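Local coordinates for protein oxidoreductase (Methanosarcina mazei, PDB 3KA7) that binds flavin-adenine dinucleotide and probably works as a flavin-dependent oxidoreductase of the amine oxidoreductase family, at residues 48-53 with 281-286; 40-45 with 364-369; 308-313 with 326-331. All coordinates share one frame; numbering follows the deposited sequence.

Overall arrangement
The contacts meet on one mixed sheet, with strands 307-311, 326-334, 280-288 and 362-370 in that order. Contact 3 pairs the first two. Contacts 1 and 2 bring the hairpin of strands 41-44 and 47-50 against strands 280-288 and 362-370, more than 220 residues later. Those two are centred about 6 Å apart, contact 3 about 9 Å from contact 1 and 12 Å from contact 2. Along the chain contact 1 closes before contact 3 opens, and both fall between the two segments of contact 2. The sheet and the loop after the hairpin lie beside the flavin: Gly-52 and Ala-53 touch it, and the His-331 side chain is about 4 Å from FAD.

Contact 1. Residues 48-53 with 281-286. With FAD (flavin-adenine dinucleotide), chain B.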
loop_
_atom_site.group_PDB
_atom_site.type_symbol
_atom_site.label_atom_id
_atom_site.label_comp_id
_atom_site.label_asym_id
_atom_site.label_seq_id
_atom_site.Cartn_x
_atom_site.Cartn_y
_atom_site.Cartn_z
ATOM N N GLN A 48 -11.872 9.492 -12.057
ATOM C CA GLN A 48 -10.444 9.271 -11.879
ATOM C C GLN A 48 -10.253 8.062 -10.966
ATOM O O GLN A 48 -10.163 8.207 -9.753
ATOM C CB GLN A 48 -9.768 10.500 -11.263
ATOM C CG GLN A 48 -9.642 11.691 -12.210
ATOM C CD GLN A 48 -8.794 11.378 -13.432
ATOM O OE1 GLN A 48 -9.291 11.390 -14.568
ATOM N NE2 GLN A 48 -7.514 11.091 -13.210
ATOM N N LEU A 49 -10.246 6.874 -11.562
ATOM C CA LEU A 49 -9.940 5.660 -10.818
ATOM C C LEU A 49 -8.420 5.616 -10.654
ATOM O O LEU A 49 -7.730 6.599 -10.924
ATOM C CB LEU A 49 -10.465 4.425 -11.570
ATOM C CG LEU A 49 -11.966 4.427 -11.915
ATOM C CD1 LEU A 49 -12.426 3.075 -12.519
ATOM C CD2 LEU A 49 -12.793 4.791 -10.675
ATOM N N SER A 50 -7.888 4.489 -10.206
ATOM C CA SER A 50 -6.448 4.406 -10.023
ATOM C C SER A 50 -5.901 3.100 -10.555
ATOM O O SER A 50 -6.647 2.146 -10.797
ATOM C CB SER A 50 -6.064 4.537 -8.551
ATOM O OG SER A 50 -6.227 3.303 -7.878
ATOM N N SER A 51 -4.589 3.078 -10.743
ATOM C CA SER A 51 -3.878 1.877 -11.166
ATOM C C SER A 51 -3.605 0.920 -10.000
ATOM O O SER A 51 -2.963 -0.119 -10.170
ATOM C CB SER A 51 -2.550 2.282 -11.783
ATOM O OG SER A 51 -1.846 3.099 -10.872
ATOM N N GLY A 52 -4.083 1.273 -8.815
ATOM C CA GLY A 52 -3.889 0.435 -7.643
ATOM C C GLY A 52 -4.438 1.136 -6.417
ATOM O O GLY A 52 -5.611 0.953 -6.058
ATOM N N ALA A 53 -3.588 1.943 -5.790
ATOM C CA ALA A 53 -3.885 2.585 -4.505
ATOM C C ALA A 53 -5.196 3.384 -4.487
ATOM O O ALA A 53 -5.600 3.979 -5.483
ATOM C CB ALA A 53 -2.716 3.475 -4.090
ATOM N N GLY A 281 -5.475 -8.882 -3.713
ATOM C CA GLY A 281 -6.744 -8.286 -3.311
ATOM C C GLY A 281 -7.578 -7.937 -4.524
ATOM O O GLY A 281 -7.092 -7.931 -5.655
ATOM N N ILE A 282 -8.845 -7.643 -4.272
ATOM C CA ILE A 282 -9.750 -7.191 -5.315
ATOM C C ILE A 282 -10.363 -5.855 -4.912
ATOM O O ILE A 282 -10.806 -5.694 -3.786
ATOM C CB ILE A 282 -10.871 -8.191 -5.552
ATOM C CG1 ILE A 282 -10.320 -9.483 -6.147
ATOM C CG2 ILE A 282 -11.934 -7.573 -6.464
ATOM C CD1 ILE A 282 -11.230 -10.670 -5.876
ATOM N N LYS A 283 -10.361 -4.915 -5.852
ATOM C CA LYS A 283 -10.901 -3.576 -5.661
ATOM C C LYS A 283 -12.179 -3.447 -6.495
ATOM O O LYS A 283 -12.164 -3.717 -7.698
ATOM C CB LYS A 283 -9.865 -2.547 -6.133
ATOM C CG LYS A 283 -10.383 -1.114 -6.188
ATOM C CD LYS A 283 -9.280 -0.098 -6.514
ATOM C CE LYS A 283 -8.371 -0.569 -7.637
ATOM N NZ LYS A 283 -7.490 0.550 -8.085
ATOM N N ILE A 284 -13.276 -3.062 -5.850
ATOM C CA ILE A 284 -14.534 -2.826 -6.546
ATOM C C ILE A 284 -14.829 -1.337 -6.495
ATOM O O ILE A 284 -14.988 -0.780 -5.409
ATOM C CB ILE A 284 -15.695 -3.622 -5.908
ATOM C CG1 ILE A 284 -15.396 -5.127 -5.964
ATOM C CG2 ILE A 284 -17.034 -3.277 -6.598
ATOM C CD1 ILE A 284 -16.443 -5.976 -5.251
ATOM N N CYS A 285 -14.896 -0.697 -7.660
ATOM C CA CYS A 285 -15.164 0.746 -7.745
ATOM C C CYS A 285 -16.639 0.967 -8.066
ATOM O O CYS A 285 -17.160 0.368 -8.998
ATOM C CB CYS A 285 -14.311 1.378 -8.844
ATOM S SG CYS A 285 -12.513 1.179 -8.548
ATOM N N LEU A 286 -17.295 1.818 -7.279
ATOM C CA LEU A 286 -18.727 2.083 -7.449
ATOM C C LEU A 286 -18.927 3.503 -7.931
ATOM O O LEU A 286 -18.267 4.420 -7.453
ATOM C CB LEU A 286 -19.469 1.899 -6.119
ATOM C CG LEU A 286 -19.225 0.586 -5.363
ATOM C CD1 LEU A 286 -19.985 0.578 -4.044
ATOM C CD2 LEU A 286 -19.594 -0.641 -6.211
HETATM P PA FAD B . 5.333 -0.084 -8.692
HETATM O O1A FAD B . 5.414 -1.583 -8.568
HETATM O O2A FAD B . 3.956 0.529 -8.592
HETATM O O5B FAD B . 5.998 0.365 -10.082
HETATM C C5B FAD B . 6.961 -0.472 -10.709
HETATM C C4B FAD B . 7.151 0.146 -12.098
HETATM O O4B FAD B . 8.165 -0.521 -12.824
HETATM C C3B FAD B . 5.862 0.050 -12.918
HETATM O O3B FAD B . 5.474 1.334 -13.380
HETATM C C2B FAD B . 6.237 -0.876 -14.078
HETATM O O2B FAD B . 5.562 -0.562 -15.281
HETATM C C1B FAD B . 7.745 -0.679 -14.176
HETATM N N9A FAD B . 8.488 -1.817 -14.734
HETATM C C8A FAD B . 8.337 -3.167 -14.491
HETATM N N7A FAD B . 9.302 -3.833 -15.190
HETATM C C5A FAD B . 10.045 -2.910 -15.860
HETATM C C6A FAD B . 11.120 -3.018 -16.729
HETATM N N6A FAD B . 11.692 -4.199 -16.942
HETATM N N1A FAD B . 11.669 -1.869 -17.263
HETATM C C2A FAD B . 11.159 -0.624 -16.957
HETATM N N3A FAD B . 10.085 -0.518 -16.098
HETATM C C4A FAD B . 9.547 -1.650 -15.575
HETATM N N1 FAD B . -0.954 2.063 -0.896
HETATM C C2 FAD B . -1.275 3.122 -0.064
HETATM O O2 FAD B . -0.375 3.741 0.520
HETATM N N3 FAD B . -2.607 3.457 0.124
HETATM C C4 FAD B . -3.613 2.746 -0.507
HETATM O O4 FAD B . -4.798 3.039 -0.344
HETATM C C4X FAD B . -3.294 1.681 -1.336
HETATM N N5 FAD B . -4.299 0.952 -1.956
HETATM C C5X FAD B . -3.960 -0.099 -2.791
HETATM C C6 FAD B . -4.957 -0.831 -3.435
HETATM C C7 FAD B . -4.621 -1.873 -4.291
HETATM C C7M FAD B . -5.722 -2.650 -4.971
HETATM C C8 FAD B . -3.282 -2.179 -4.491
HETATM C C8M FAD B . -2.877 -3.303 -5.401
HETATM C C9 FAD B . -2.282 -1.459 -3.843
HETATM C C9A FAD B . -2.620 -0.409 -2.994
HETATM N N10 FAD B . -1.625 0.312 -2.347
HETATM C C10 FAD B . -1.956 1.356 -1.527
HETATM C "C1'" FAD B . -0.185 -0.062 -2.473
HETATM C "C2'" FAD B . 0.479 0.869 -3.495
HETATM O "O2'" FAD B . -0.352 0.977 -4.647
HETATM C "C3'" FAD B . 1.846 0.301 -3.867
HETATM O "O3'" FAD B . 2.535 -0.076 -2.681
HETATM C "C4'" FAD B . 2.757 1.243 -4.649
HETATM O "O4'" FAD B . 2.091 1.849 -5.738
HETATM C "C5'" FAD B . 3.895 0.392 -5.201
HETATM O "O5'" FAD B . 4.892 1.272 -5.659
HETATM P P FAD B . 6.323 0.718 -6.064
HETATM O O1P FAD B . 7.366 1.739 -5.682
HETATM O O2P FAD B . 6.570 -0.678 -5.528
HETATM O O3P FAD B . 6.345 0.646 -7.671
HETATM O O HOH W 1 -9.469 2.226 -9.094
#
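Lys-283 reaches from strand 280-288 into the bend that ends segment 48-53, and its ammonium group holds the polar part of the contact. Lys-283 NZ gives a hydrogen bond to Gly-52 O at 2.8 Å; the donor lies 30° out of the carbonyl plane. A second, weak bond goes to Ser-50 O. Water 1 extends the grip, accepting from Lys-283 NZ and also from Ser-50 N, and Tyr-370 OH adds a weak bond from outside. The Lys-283 side chain leaves the strand with CG anti to the backbone N, and a bend at chi3 (44°) places CE 3.5 Å from Gly-52 O. A lysine suits the place because its long chain spans the gap and its ammonium can give several hydrogen bonds.

Within the bend, Ser-50 OG takes a hydrogen bond from Gly-52 N at 3.1 Å, which makes an ST turn. The same hydroxyl donates to Ala-53 O at 2.6 Å, from above the carbonyl plane. Serine is short enough to serve the backbone in both roles, and Gly-52 adopts backbone angles that a residue with a CB would find hard to take. The turn belongs to the FAD pocket of this amine oxidoreductase fold, where it carries the chain from the hairpin strand onto the isoalloxazine.

Flavin contacts follow from the lack of bulk. Ala-53 CA comes to 3.1 Å from FAD N5, and Ala-53 CB to 3.3 Å from FAD C4X. Gly-52 O, the lysine's acceptor, lies 3.2 Å from FAD C6. Lys-283 therefore braces a carbonyl that itself touches the cofactor.

Apolar packing is confined to the other end, where Leu-49 CD2 meets Cys-285 CB at 4.2 Å. Leu-49 also packs on Leu-327 and Leu-365, and a compact cysteine leaves room for its branched tip.

Contact 2. Residues 40-45 with 364-369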
loop_
_atom_site.group_PDB
_atom_site.type_symbol
_atom_site.label_atom_id
_atom_site.label_comp_id
_atom_site.label_asym_id
_atom_site.label_seq_id
_atom_site.Cartn_x
_atom_site.Cartn_y
_atom_site.Cartn_z
ATOM N N THR A 40 -1.099 5.687 -9.570
ATOM C CA THR A 40 -1.466 6.833 -10.398
ATOM C C THR A 40 -2.927 6.714 -10.828
ATOM O O THR A 40 -3.624 5.788 -10.423
ATOM C CB THR A 40 -0.537 6.987 -11.601
ATOM O OG1 THR A 40 -0.734 8.285 -12.196
ATOM C CG2 THR A 40 -0.809 5.895 -12.601
ATOM N N ASN A 41 -3.400 7.661 -11.628
ATOM C CA ASN A 41 -4.830 7.698 -11.944
ATOM C C ASN A 41 -5.137 6.955 -13.233
ATOM O O ASN A 41 -4.276 6.821 -14.101
ATOM C CB ASN A 41 -5.331 9.144 -12.061
ATOM C CG ASN A 41 -5.328 9.882 -10.735
ATOM O OD1 ASN A 41 -4.693 9.455 -9.764
ATOM N ND2 ASN A 41 -6.036 11.005 -10.689
ATOM N N LEU A 42 -6.366 6.475 -13.352
ATOM C CA LEU A 42 -6.847 5.883 -14.585
ATOM C C LEU A 42 -8.170 6.552 -14.907
ATOM O O LEU A 42 -9.112 6.456 -14.126
ATOM C CB LEU A 42 -7.053 4.381 -14.423
ATOM C CG LEU A 42 -8.099 3.784 -15.368
ATOM C CD1 LEU A 42 -7.581 3.805 -16.790
ATOM C CD2 LEU A 42 -8.467 2.369 -14.951
ATOM N N SER A 43 -8.218 7.269 -16.028
ATOM C CA SER A 43 -9.452 7.923 -16.464
ATOM C C SER A 43 -10.423 6.855 -16.967
ATOM O O SER A 43 -10.104 6.105 -17.889
ATOM C CB SER A 43 -9.165 8.939 -17.576
ATOM O OG SER A 43 -8.275 9.956 -17.141
ATOM N N TYR A 44 -11.602 6.774 -16.358
ATOM C CA TYR A 44 -12.573 5.740 -16.705
ATOM C C TYR A 44 -14.000 6.266 -16.576
ATOM O O TYR A 44 -14.481 6.520 -15.475
ATOM C CB TYR A 44 -12.394 4.499 -15.829
ATOM C CG TYR A 44 -13.137 3.283 -16.331
ATOM C CD1 TYR A 44 -12.602 2.484 -17.345
ATOM C CD2 TYR A 44 -14.364 2.918 -15.786
ATOM C CE1 TYR A 44 -13.283 1.361 -17.800
ATOM C CE2 TYR A 44 -15.045 1.798 -16.237
ATOM C CZ TYR A 44 -14.501 1.029 -17.246
ATOM O OH TYR A 44 -15.179 -0.081 -17.696
ATOM N N LYS A 45 -14.663 6.431 -17.716
ATOM C CA LYS A 45 -16.051 6.890 -17.741
ATOM C C LYS A 45 -16.310 8.163 -16.926
ATOM O O LYS A 45 -17.333 8.286 -16.253
ATOM C CB LYS A 45 -16.987 5.750 -17.327
ATOM C CG LYS A 45 -16.943 4.597 -18.320
ATOM C CD LYS A 45 -17.967 3.526 -18.024
ATOM C CE LYS A 45 -17.927 2.458 -19.118
ATOM N NZ LYS A 45 -18.779 1.294 -18.795
ATOM N N VAL A 364 -21.910 -0.682 -10.102
ATOM C CA VAL A 364 -20.530 -1.132 -10.134
ATOM C C VAL A 364 -19.878 -0.581 -11.396
ATOM O O VAL A 364 -20.344 -0.839 -12.510
ATOM C CB VAL A 364 -20.464 -2.657 -10.125
ATOM C CG1 VAL A 364 -19.017 -3.127 -10.282
ATOM C CG2 VAL A 364 -21.113 -3.203 -8.844
ATOM N N LEU A 365 -18.796 0.167 -11.221
ATOM C CA LEU A 365 -18.116 0.834 -12.315
ATOM C C LEU A 365 -17.026 -0.042 -12.921
ATOM O O LEU A 365 -16.949 -0.204 -14.139
ATOM C CB LEU A 365 -17.537 2.171 -11.825
ATOM C CG LEU A 365 -16.836 3.132 -12.787
ATOM C CD1 LEU A 365 -17.750 3.593 -13.931
ATOM C CD2 LEU A 365 -16.256 4.330 -12.022
ATOM N N LEU A 366 -16.167 -0.599 -12.069
ATOM C CA LEU A 366 -15.052 -1.414 -12.545
ATOM C C LEU A 366 -14.575 -2.283 -11.395
ATOM O O LEU A 366 -14.542 -1.834 -10.249
ATOM C CB LEU A 366 -13.905 -0.531 -13.036
ATOM C CG LEU A 366 -12.738 -1.230 -13.748
ATOM C CD1 LEU A 366 -13.214 -1.905 -15.032
ATOM C CD2 LEU A 366 -11.601 -0.253 -14.029
ATOM N N ILE A 367 -14.209 -3.524 -11.701
ATOM C CA ILE A 367 -13.607 -4.406 -10.705
ATOM C C ILE A 367 -12.201 -4.709 -11.187
ATOM O O ILE A 367 -12.008 -5.060 -12.352
ATOM C CB ILE A 367 -14.425 -5.699 -10.580
ATOM C CG1 ILE A 367 -15.863 -5.361 -10.170
ATOM C CG2 ILE A 367 -13.772 -6.702 -9.591
ATOM C CD1 ILE A 367 -16.784 -6.574 -10.179
ATOM N N GLN A 368 -11.215 -4.515 -10.311
ATOM C CA GLN A 368 -9.806 -4.726 -10.657
ATOM C C GLN A 368 -9.156 -5.687 -9.662
ATOM O O GLN A 368 -9.262 -5.480 -8.455
ATOM C CB GLN A 368 -9.074 -3.376 -10.639
ATOM C CG GLN A 368 -9.672 -2.338 -11.632
ATOM C CD GLN A 368 -9.230 -0.904 -11.368
ATOM O OE1 GLN A 368 -8.381 -0.362 -12.081
ATOM N NE2 GLN A 368 -9.806 -0.282 -10.347
ATOM N N SER A 369 -8.493 -6.733 -10.169
ATOM C CA SER A 369 -7.869 -7.734 -9.303
ATOM C C SER A 369 -6.349 -7.608 -9.333
ATOM O O SER A 369 -5.765 -7.320 -10.388
ATOM C CB SER A 369 -8.260 -9.151 -9.718
ATOM O OG SER A 369 -9.664 -9.353 -9.609
HETATM O O HOH W 2 -17.050 -1.496 -16.538
HETATM O O HOH W 3 -18.779 0.455 -15.963
#
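Tyr-44 and Lys-45 on one side and Leu-365 and Leu-366 on the other form a contact near the surface, largely apolar and finished by water, in which a two-stranded antiparallel hairpin leans on the edge strand of the large mixed sheet. The strand axes stay 10.0 Å apart at their closest, with 139° between their directions, so side chains and bridging waters, not direct backbone pairing, join them. A classic beta bulge shapes the partner strand: Leu-365 and Leu-366 both face Cys-285 on the neighbouring strand, which is consistent with both leucines reaching Tyr-44.

The tyrosine ring is the centre of the packing. Its CG stands anti to the backbone N (chi1 -167°), which starts the ring out towards the bulge. Leu-366 CD2 sits over the middle of one face, 4.3 Å from the centroid of the Tyr-44 ring and only 4° off its normal, a clear CH-pi contact. The opposite face is covered towards its rim by Lys-45 CG. Branched leucines suit these places: Leu-366 uses both methyls, its CD1 lying 3.8 Å from Tyr-44 OH, while Leu-365 brings CG and CD1 to the CD2 side of the ring, CD1 at the edge in plane.

Farther along, Leu-42 and Leu-366 reach tip to tip, their CD2 atoms 4.2 Å apart. Leu-49 of the hairpin's other strand packs on both bulge leucines and on Tyr-44, and so continues the apolar patch inwards.

Polar ends are met by two waters that both donate to Leu-365 O. Water 3 also accepts from Lys-45 NZ, whose outstretched chain runs antiparallel to the Leu-365 side chain, with Lys-45 CB 4.1 Å from Leu-365 CD1. Water 2 lies 2.7 Å from Leu-365 O and 2.6 Å from Tyr-44 OH.

Contact 3. Residues 308-313 with 326-331; sequences NGVNEV and HLTMCH
Glu-312 OE2 is a buried oxygen gripped by three donors: Thr-328 OG1 across the contact and the backbone N atoms of Leu-292 and Val-293 outside it. The threonine hydroxyl gives the shortest bond here, 2.7 Å from Thr-328 OG1 to Glu-312 OE2, and Glu-312 OE2 receives it on its anti lone pair. Glu-312 OE1 accepts from Gly-294 N and Gln-315 NE2 and also lies over the centre of the His-326 ring, 4.2 Å above its plane. Carboxylate and imidazole planes are stacked, 18° apart, while His-326 ND1 bonds to Thr-314 OG1. An alanine in place of Glu-312 would probably leave Thr-328 OG1 and those loop amides without their common acceptor and open a gap beside His-326.

The frame is a pair of adjacent antiparallel strands in the mixed sheet. Asn-311 and Met-329 form a hydrogen-bonded pair, closed by Asn-311 N to Met-329 O at 2.9 Å and by the return bond from Met-329 N. Val-310 and Cys-330 are a non-hydrogen-bonded pair, and Val-310 CB touches Cys-330 SG at 4.0 Å.

Asn-311, Met-329 and His-331 share the face nearer the flavin. Asn-311 and Met-329, modelled as selenomethionine, run side by side, with Asn-311 OD1 at 3.7 Å from Met-329 CE. An asparagine serves both ways: its ND2 bonds to Phe-54 O and its OD1 accepts from water 4. That water also donates to Leu-327 O and accepts from Val-313 N, so one molecule links the two segments.

With neutral donors on both its oxygens, the Glu-312 carboxylate is likely to stay ionised despite its burial, and it joins segment 308-313 to the loop of Leu-292 to Gly-294.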
loop_
_atom_site.group_PDB
_atom_site.type_symbol
_atom_site.label_atom_id
_atom_site.label_comp_id
_atom_site.label_asym_id
_atom_site.label_seq_id
_atom_site.Cartn_x
_atom_site.Cartn_y
_atom_site.Cartn_z
ATOM N N ASN A 308 -13.341 -5.813 3.213
ATOM C CA ASN A 308 -12.739 -5.382 4.485
ATOM C C ASN A 308 -13.016 -3.927 4.825
ATOM O O ASN A 308 -13.037 -3.528 5.997
ATOM C CB ASN A 308 -11.230 -5.582 4.449
ATOM C CG ASN A 308 -10.848 -7.012 4.184
ATOM O OD1 ASN A 308 -10.189 -7.292 3.196
ATOM N ND2 ASN A 308 -11.293 -7.937 5.056
ATOM N N GLY A 309 -13.182 -3.112 3.798
ATOM C CA GLY A 309 -13.532 -1.720 4.044
ATOM C C GLY A 309 -13.711 -0.965 2.748
ATOM O O GLY A 309 -13.512 -1.502 1.659
ATOM N N VAL A 310 -14.098 0.292 2.872
ATOM C CA VAL A 310 -14.343 1.083 1.694
ATOM C C VAL A 310 -14.009 2.537 1.978
ATOM O O VAL A 310 -14.009 2.950 3.144
ATOM C CB VAL A 310 -15.808 0.852 1.196
ATOM C CG1 VAL A 310 -16.601 -0.044 2.145
ATOM C CG2 VAL A 310 -16.515 2.125 0.820
ATOM N N ASN A 311 -13.651 3.292 0.935
ATOM C CA ASN A 311 -13.485 4.741 1.075
ATOM C C ASN A 311 -14.240 5.500 -0.003
ATOM O O ASN A 311 -14.859 4.894 -0.872
ATOM C CB ASN A 311 -12.008 5.187 1.189
ATOM C CG ASN A 311 -11.224 5.113 -0.123
ATOM O OD1 ASN A 311 -11.751 4.775 -1.187
ATOM N ND2 ASN A 311 -9.929 5.452 -0.039
ATOM N N GLU A 312 -14.230 6.827 0.103
ATOM C CA GLU A 312 -15.025 7.676 -0.773
ATOM C C GLU A 312 -14.258 8.975 -0.935
ATOM O O GLU A 312 -14.580 9.986 -0.302
ATOM C CB GLU A 312 -16.371 7.953 -0.105
ATOM C CG GLU A 312 -17.446 8.452 -1.032
ATOM C CD GLU A 312 -18.822 8.227 -0.447
ATOM O OE1 GLU A 312 -19.291 9.085 0.341
ATOM O OE2 GLU A 312 -19.423 7.172 -0.758
ATOM N N VAL A 313 -13.222 8.956 -1.760
ATOM C CA VAL A 313 -12.285 10.068 -1.771
ATOM C C VAL A 313 -12.855 11.338 -2.396
ATOM O O VAL A 313 -12.273 12.423 -2.275
ATOM C CB VAL A 313 -10.951 9.692 -2.439
ATOM C CG1 VAL A 313 -10.278 8.546 -1.645
ATOM C CG2 VAL A 313 -11.167 9.310 -3.896
ATOM N N HIS A 326 -20.408 10.203 -6.558
ATOM C CA HIS A 326 -19.281 9.924 -5.672
ATOM C C HIS A 326 -18.538 8.697 -6.192
ATOM O O HIS A 326 -19.122 7.831 -6.844
ATOM C CB HIS A 326 -19.738 9.678 -4.229
ATOM C CG HIS A 326 -19.907 10.931 -3.425
ATOM N ND1 HIS A 326 -18.846 11.734 -3.066
ATOM C CD2 HIS A 326 -21.016 11.525 -2.922
ATOM C CE1 HIS A 326 -19.289 12.766 -2.373
ATOM N NE2 HIS A 326 -20.603 12.659 -2.262
ATOM N N LEU A 327 -17.242 8.648 -5.914
ATOM C CA LEU A 327 -16.437 7.468 -6.210
ATOM C C LEU A 327 -16.235 6.727 -4.907
ATOM O O LEU A 327 -15.574 7.234 -4.002
ATOM C CB LEU A 327 -15.084 7.882 -6.778
ATOM C CG LEU A 327 -14.054 6.776 -7.046
ATOM C CD1 LEU A 327 -14.646 5.623 -7.891
ATOM C CD2 LEU A 327 -12.799 7.363 -7.693
ATOM N N THR A 328 -16.807 5.539 -4.816
ATOM C CA THR A 328 -16.697 4.729 -3.610
ATOM C C THR A 328 -15.948 3.463 -3.993
ATOM O O THR A 328 -16.365 2.745 -4.909
ATOM C CB THR A 328 -18.078 4.375 -3.073
ATOM O OG1 THR A 328 -18.847 5.577 -2.918
ATOM C CG2 THR A 328 -17.975 3.641 -1.722
HETATM N N MSE A 329 -14.832 3.213 -3.308
HETATM C CA MSE A 329 -13.977 2.061 -3.621
HETATM C C MSE A 329 -13.872 1.091 -2.448
HETATM O O MSE A 329 -13.651 1.501 -1.310
HETATM C CB MSE A 329 -12.596 2.520 -4.092
HETATM C CG MSE A 329 -12.666 3.335 -5.380
HETATM SE SE MSE A 329 -10.925 3.827 -6.055
HETATM C CE MSE A 329 -10.349 4.988 -4.657
ATOM N N CYS A 330 -14.033 -0.194 -2.752
ATOM C CA CYS A 330 -14.061 -1.259 -1.761
ATOM C C CYS A 330 -12.851 -2.165 -1.936
ATOM O O CYS A 330 -12.436 -2.424 -3.060
ATOM C CB CYS A 330 -15.308 -2.114 -1.960
ATOM S SG CYS A 330 -16.842 -1.145 -2.093
ATOM N N HIS A 331 -12.311 -2.664 -0.830
ATOM C CA HIS A 331 -11.201 -3.626 -0.896
ATOM C C HIS A 331 -11.547 -4.941 -0.222
ATOM O O HIS A 331 -12.137 -4.964 0.868
ATOM C CB HIS A 331 -9.941 -3.097 -0.218
ATOM C CG HIS A 331 -8.743 -3.966 -0.459
ATOM N ND1 HIS A 331 -8.157 -4.091 -1.701
ATOM C CD2 HIS A 331 -8.056 -4.793 0.367
ATOM C CE1 HIS A 331 -7.149 -4.945 -1.628
ATOM N NE2 HIS A 331 -7.061 -5.379 -0.381
HETATM O O HOH W 4 -12.971 6.340 -3.208
#